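Local coordinates for glutathione s-transferase III (Zea mays, PDB 1AW9), which probably conjugates reduced glutathione to hydrophobic electrophiles, releasing a halide from halogenated substrates, and so helps detoxify herbicides in maize, at residues 107-118 and 171-180. Sequence-based numbering, arbitrary orientation.
Sequences YPNASPLVFQLL and YLLYLSKTPK
Tyr171 fills a hole on helix 92-122 formed by Tyr107, Ala110, Ser111 and Val114, a knob-into-hole fit. The Tyr107 ring turns an edge toward the face of the Tyr171 ring in an offset edge-to-face pair, planes at 83° and centroids 5.1 Å apart, with CE1 of Tyr107 3.3 Å from CE2 of Tyr171. With CG of Tyr107 anti to the backbone N (chi1 -179°), the ring is carried across the helix surface and its CD1/CE1 edge reaches Tyr171, while its OH is hydrogen-bonded to ND2 of Asn13, a probable glutathione-binding residue. Across the Tyr171 ring from CE2, CE1 of Tyr171 lies 3.5 Å from CA of Ser111; one turn on, CG2 of Val114 packs 3.7 Å from CB of Tyr174. An alanine in place of Tyr171 would probably leave this hole unfilled and the edge of the Tyr107 ring without its aromatic mate.

Toward Thr178 the packing becomes mainly aliphatic: CG2 of Thr178 meets CG of Leu118 at 4.0 Å. Thr178 is held by its OG1, which donates to Leu175 O on a lone pair in the carbonyl plane and accepts from Lys180 N in an ST turn. In contrast to the enclosed Tyr171, the solvent side is at Pro179, which is exposed, and Lys180, whose chain leads away beyond CG; here CD1 of Leu117 reaches past Thr178 to CG of Lys180 at 3.7 Å and CD of Pro179 at 4.1 Å.

The helix axes, 9.6 Å apart and inclined at 39°, together with a largely apolar and aromatic set of contacts, describe helix packing within the all-helical C-terminal domain of a phi-class glutathione transferase, at its border with the thioredoxin-like domain.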
loop_
_atom_site.group_PDB
_atom_site.type_symbol
_atom_site.label_atom_id
_atom_site.label_comp_id
_atom_site.label_asym_id
_atom_site.label_seq_id
_atom_site.Cartn_x
_atom_site.Cartn_y
_atom_site.Cartn_z
ATOM N N TYR A 107 -20.161 5.664 1.380
ATOM C CA TYR A 107 -19.905 4.242 1.204
ATOM C C TYR A 107 -18.431 3.817 1.208
ATOM O O TYR A 107 -18.021 3.013 2.053
ATOM C CB TYR A 107 -20.616 3.692 -0.056
ATOM C CG TYR A 107 -20.386 2.209 -0.251
ATOM C CD1 TYR A 107 -20.948 1.296 0.623
ATOM C CD2 TYR A 107 -19.550 1.745 -1.248
ATOM C CE1 TYR A 107 -20.674 -0.066 0.527
ATOM C CE2 TYR A 107 -19.257 0.362 -1.366
ATOM C CZ TYR A 107 -19.827 -0.547 -0.464
ATOM O OH TYR A 107 -19.562 -1.927 -0.492
ATOM N N PRO A 108 -17.600 4.425 0.340
ATOM C CA PRO A 108 -16.186 4.038 0.312
ATOM C C PRO A 108 -15.424 4.172 1.619
ATOM O O PRO A 108 -14.352 3.632 1.762
ATOM C CB PRO A 108 -15.599 4.920 -0.785
ATOM C CG PRO A 108 -16.815 5.297 -1.618
ATOM C CD PRO A 108 -17.816 5.590 -0.535
ATOM N N ASN A 109 -15.955 4.945 2.546
ATOM C CA ASN A 109 -15.297 5.110 3.830
ATOM C C ASN A 109 -15.966 4.276 4.900
ATOM O O ASN A 109 -15.278 3.756 5.793
ATOM C CB ASN A 109 -15.237 6.585 4.200
ATOM C CG ASN A 109 -14.288 7.334 3.309
ATOM O OD1 ASN A 109 -13.104 7.034 3.296
ATOM N ND2 ASN A 109 -14.796 8.277 2.526
ATOM N N ALA A 110 -17.283 4.097 4.784
ATOM C CA ALA A 110 -18.033 3.305 5.758
ATOM C C ALA A 110 -17.759 1.831 5.616
ATOM O O ALA A 110 -17.599 1.148 6.622
ATOM C CB ALA A 110 -19.523 3.554 5.625
ATOM N N SER A 111 -17.699 1.309 4.390
ATOM C CA SER A 111 -17.455 -0.128 4.252
ATOM C C SER A 111 -16.122 -0.647 4.777
ATOM O O SER A 111 -16.097 -1.720 5.386
ATOM C CB SER A 111 -17.677 -0.626 2.827
ATOM O OG SER A 111 -16.946 0.156 1.919
ATOM N N PRO A 112 -14.974 0.032 4.476
ATOM C CA PRO A 112 -13.705 -0.491 5.009
ATOM C C PRO A 112 -13.755 -0.610 6.520
ATOM O O PRO A 112 -13.183 -1.529 7.078
ATOM C CB PRO A 112 -12.703 0.576 4.608
ATOM C CG PRO A 112 -13.233 1.062 3.318
ATOM C CD PRO A 112 -14.721 1.135 3.528
ATOM N N LEU A 113 -14.430 0.333 7.173
ATOM C CA LEU A 113 -14.536 0.340 8.623
ATOM C C LEU A 113 -15.340 -0.862 9.128
ATOM O O LEU A 113 -14.980 -1.489 10.121
ATOM C CB LEU A 113 -15.161 1.654 9.110
ATOM C CG LEU A 113 -14.299 2.912 8.956
ATOM C CD1 LEU A 113 -15.047 4.109 9.478
ATOM C CD2 LEU A 113 -13.001 2.779 9.704
ATOM N N VAL A 114 -16.438 -1.175 8.448
ATOM C CA VAL A 114 -17.284 -2.314 8.829
ATOM C C VAL A 114 -16.530 -3.594 8.549
ATOM O O VAL A 114 -16.557 -4.526 9.344
ATOM C CB VAL A 114 -18.618 -2.303 8.058
ATOM C CG1 VAL A 114 -19.286 -3.647 8.157
ATOM C CG2 VAL A 114 -19.509 -1.195 8.624
ATOM N N PHE A 115 -15.773 -3.597 7.466
ATOM C CA PHE A 115 -14.999 -4.752 7.113
ATOM C C PHE A 115 -13.863 -5.090 8.086
ATOM O O PHE A 115 -13.654 -6.253 8.428
ATOM C CB PHE A 115 -14.409 -4.617 5.737
ATOM C CG PHE A 115 -13.447 -5.682 5.457
ATOM C CD1 PHE A 115 -13.893 -6.992 5.329
ATOM C CD2 PHE A 115 -12.079 -5.426 5.496
ATOM C CE1 PHE A 115 -13.002 -8.039 5.255
ATOM C CE2 PHE A 115 -11.177 -6.466 5.422
ATOM C CZ PHE A 115 -11.641 -7.782 5.304
ATOM N N GLN A 116 -13.052 -4.100 8.433
ATOM C CA GLN A 116 -11.948 -4.316 9.353
ATOM C C GLN A 116 -12.385 -4.567 10.807
ATOM O O GLN A 116 -11.785 -5.376 11.513
ATOM C CB GLN A 116 -11.014 -3.106 9.330
ATOM C CG GLN A 116 -10.325 -2.868 8.044
ATOM C CD GLN A 116 -9.317 -3.914 7.766
ATOM O OE1 GLN A 116 -8.746 -4.497 8.685
ATOM N NE2 GLN A 116 -9.081 -4.184 6.508
ATOM N N LEU A 117 -13.411 -3.855 11.261
ATOM C CA LEU A 117 -13.836 -3.956 12.649
ATOM C C LEU A 117 -14.875 -5.025 12.972
ATOM O O LEU A 117 -14.992 -5.414 14.131
ATOM C CB LEU A 117 -14.327 -2.579 13.151
ATOM C CG LEU A 117 -13.368 -1.394 13.015
ATOM C CD1 LEU A 117 -14.097 -0.066 13.196
ATOM C CD2 LEU A 117 -12.258 -1.545 14.024
ATOM N N LEU A 118 -15.626 -5.488 11.966
ATOM C CA LEU A 118 -16.660 -6.513 12.165
ATOM C C LEU A 118 -16.413 -7.851 11.494
ATOM O O LEU A 118 -16.528 -8.892 12.139
ATOM C CB LEU A 118 -18.009 -6.014 11.694
ATOM C CG LEU A 118 -18.702 -5.049 12.632
ATOM C CD1 LEU A 118 -20.026 -4.665 12.017
ATOM C CD2 LEU A 118 -18.911 -5.712 13.976
ATOM N N TYR A 171 -25.522 0.671 6.289
ATOM C CA TYR A 171 -24.189 0.988 6.741
ATOM C C TYR A 171 -24.151 1.804 8.022
ATOM O O TYR A 171 -23.240 1.612 8.825
ATOM C CB TYR A 171 -23.334 1.550 5.623
ATOM C CG TYR A 171 -22.619 0.430 4.874
ATOM C CD1 TYR A 171 -21.406 -0.083 5.341
ATOM C CD2 TYR A 171 -23.163 -0.133 3.710
ATOM C CE1 TYR A 171 -20.757 -1.114 4.676
ATOM C CE2 TYR A 171 -22.508 -1.179 3.033
ATOM C CZ TYR A 171 -21.308 -1.653 3.530
ATOM O OH TYR A 171 -20.632 -2.658 2.864
ATOM N N LEU A 172 -25.160 2.645 8.276
ATOM C CA LEU A 172 -25.207 3.396 9.528
ATOM C C LEU A 172 -25.434 2.374 10.653
ATOM O O LEU A 172 -24.833 2.449 11.734
ATOM C CB LEU A 172 -26.341 4.426 9.511
ATOM C CG LEU A 172 -26.084 5.763 8.817
ATOM C CD1 LEU A 172 -27.357 6.542 8.892
ATOM C CD2 LEU A 172 -24.946 6.557 9.457
ATOM N N LEU A 173 -26.295 1.400 10.369
ATOM C CA LEU A 173 -26.618 0.320 11.298
ATOM C C LEU A 173 -25.350 -0.436 11.686
ATOM O O LEU A 173 -25.029 -0.566 12.860
ATOM C CB LEU A 173 -27.649 -0.626 10.653
ATOM C CG LEU A 173 -28.292 -1.726 11.492
ATOM C CD1 LEU A 173 -27.389 -2.937 11.598
ATOM C CD2 LEU A 173 -28.647 -1.197 12.880
ATOM N N TYR A 174 -24.606 -0.920 10.704
ATOM C CA TYR A 174 -23.376 -1.657 11.001
ATOM C C TYR A 174 -22.318 -0.797 11.684
ATOM O O TYR A 174 -21.660 -1.264 12.606
ATOM C CB TYR A 174 -22.834 -2.329 9.741
ATOM C CG TYR A 174 -23.603 -3.577 9.387
ATOM C CD1 TYR A 174 -24.924 -3.503 8.959
ATOM C CD2 TYR A 174 -23.023 -4.840 9.509
ATOM C CE1 TYR A 174 -25.658 -4.660 8.658
ATOM C CE2 TYR A 174 -23.744 -5.999 9.208
ATOM C CZ TYR A 174 -25.059 -5.904 8.779
ATOM O OH TYR A 174 -25.762 -7.033 8.420
ATOM N N LEU A 175 -22.165 0.454 11.243
ATOM C CA LEU A 175 -21.213 1.381 11.849
ATOM C C LEU A 175 -21.509 1.505 13.348
ATOM O O LEU A 175 -20.577 1.586 14.155
ATOM C CB LEU A 175 -21.370 2.767 11.250
ATOM C CG LEU A 175 -20.263 3.441 10.448
ATOM C CD1 LEU A 175 -20.483 4.942 10.594
ATOM C CD2 LEU A 175 -18.889 3.098 10.994
ATOM N N SER A 176 -22.801 1.543 13.714
ATOM C CA SER A 176 -23.198 1.669 15.117
ATOM C C SER A 176 -22.757 0.508 16.005
ATOM O O SER A 176 -22.640 0.676 17.209
ATOM C CB SER A 176 -24.696 1.900 15.262
ATOM O OG SER A 176 -25.418 0.734 14.944
ATOM N N LYS A 177 -22.465 -0.641 15.411
ATOM C CA LYS A 177 -21.995 -1.803 16.161
ATOM C C LYS A 177 -20.478 -1.868 16.257
ATOM O O LYS A 177 -19.930 -2.846 16.752
ATOM C CB LYS A 177 -22.521 -3.073 15.530
ATOM C CG LYS A 177 -23.981 -3.058 15.645
ATOM C CD LYS A 177 -24.644 -4.202 14.987
ATOM C CE LYS A 177 -26.136 -4.101 15.293
ATOM N NZ LYS A 177 -26.384 -3.627 16.713
ATOM N N THR A 178 -19.795 -0.831 15.785
ATOM C CA THR A 178 -18.338 -0.823 15.851
ATOM C C THR A 178 -17.888 0.217 16.847
ATOM O O THR A 178 -18.663 1.082 17.288
ATOM C CB THR A 178 -17.648 -0.390 14.494
ATOM O OG1 THR A 178 -17.839 1.008 14.274
ATOM C CG2 THR A 178 -18.189 -1.127 13.330
ATOM N N PRO A 179 -16.598 0.187 17.165
ATOM C CA PRO A 179 -16.005 1.147 18.090
ATOM C C PRO A 179 -15.996 2.527 17.427
ATOM O O PRO A 179 -15.504 3.473 18.014
ATOM C CB PRO A 179 -14.570 0.650 18.227
ATOM C CG PRO A 179 -14.692 -0.839 18.015
ATOM C CD PRO A 179 -15.702 -0.955 16.911
ATOM N N LYS A 180 -16.399 2.631 16.164
ATOM C CA LYS A 180 -16.404 3.919 15.518
ATOM C C LYS A 180 -17.791 4.459 15.454
ATOM O O LYS A 180 -18.057 5.394 14.714
ATOM C CB LYS A 180 -15.814 3.852 14.121
ATOM C CG LYS A 180 -14.350 3.552 14.087
ATOM C CD LYS A 180 -13.562 4.590 14.855
ATOM C CE LYS A 180 -12.102 4.237 14.933
ATOM N NZ LYS A 180 -11.276 5.315 15.578
#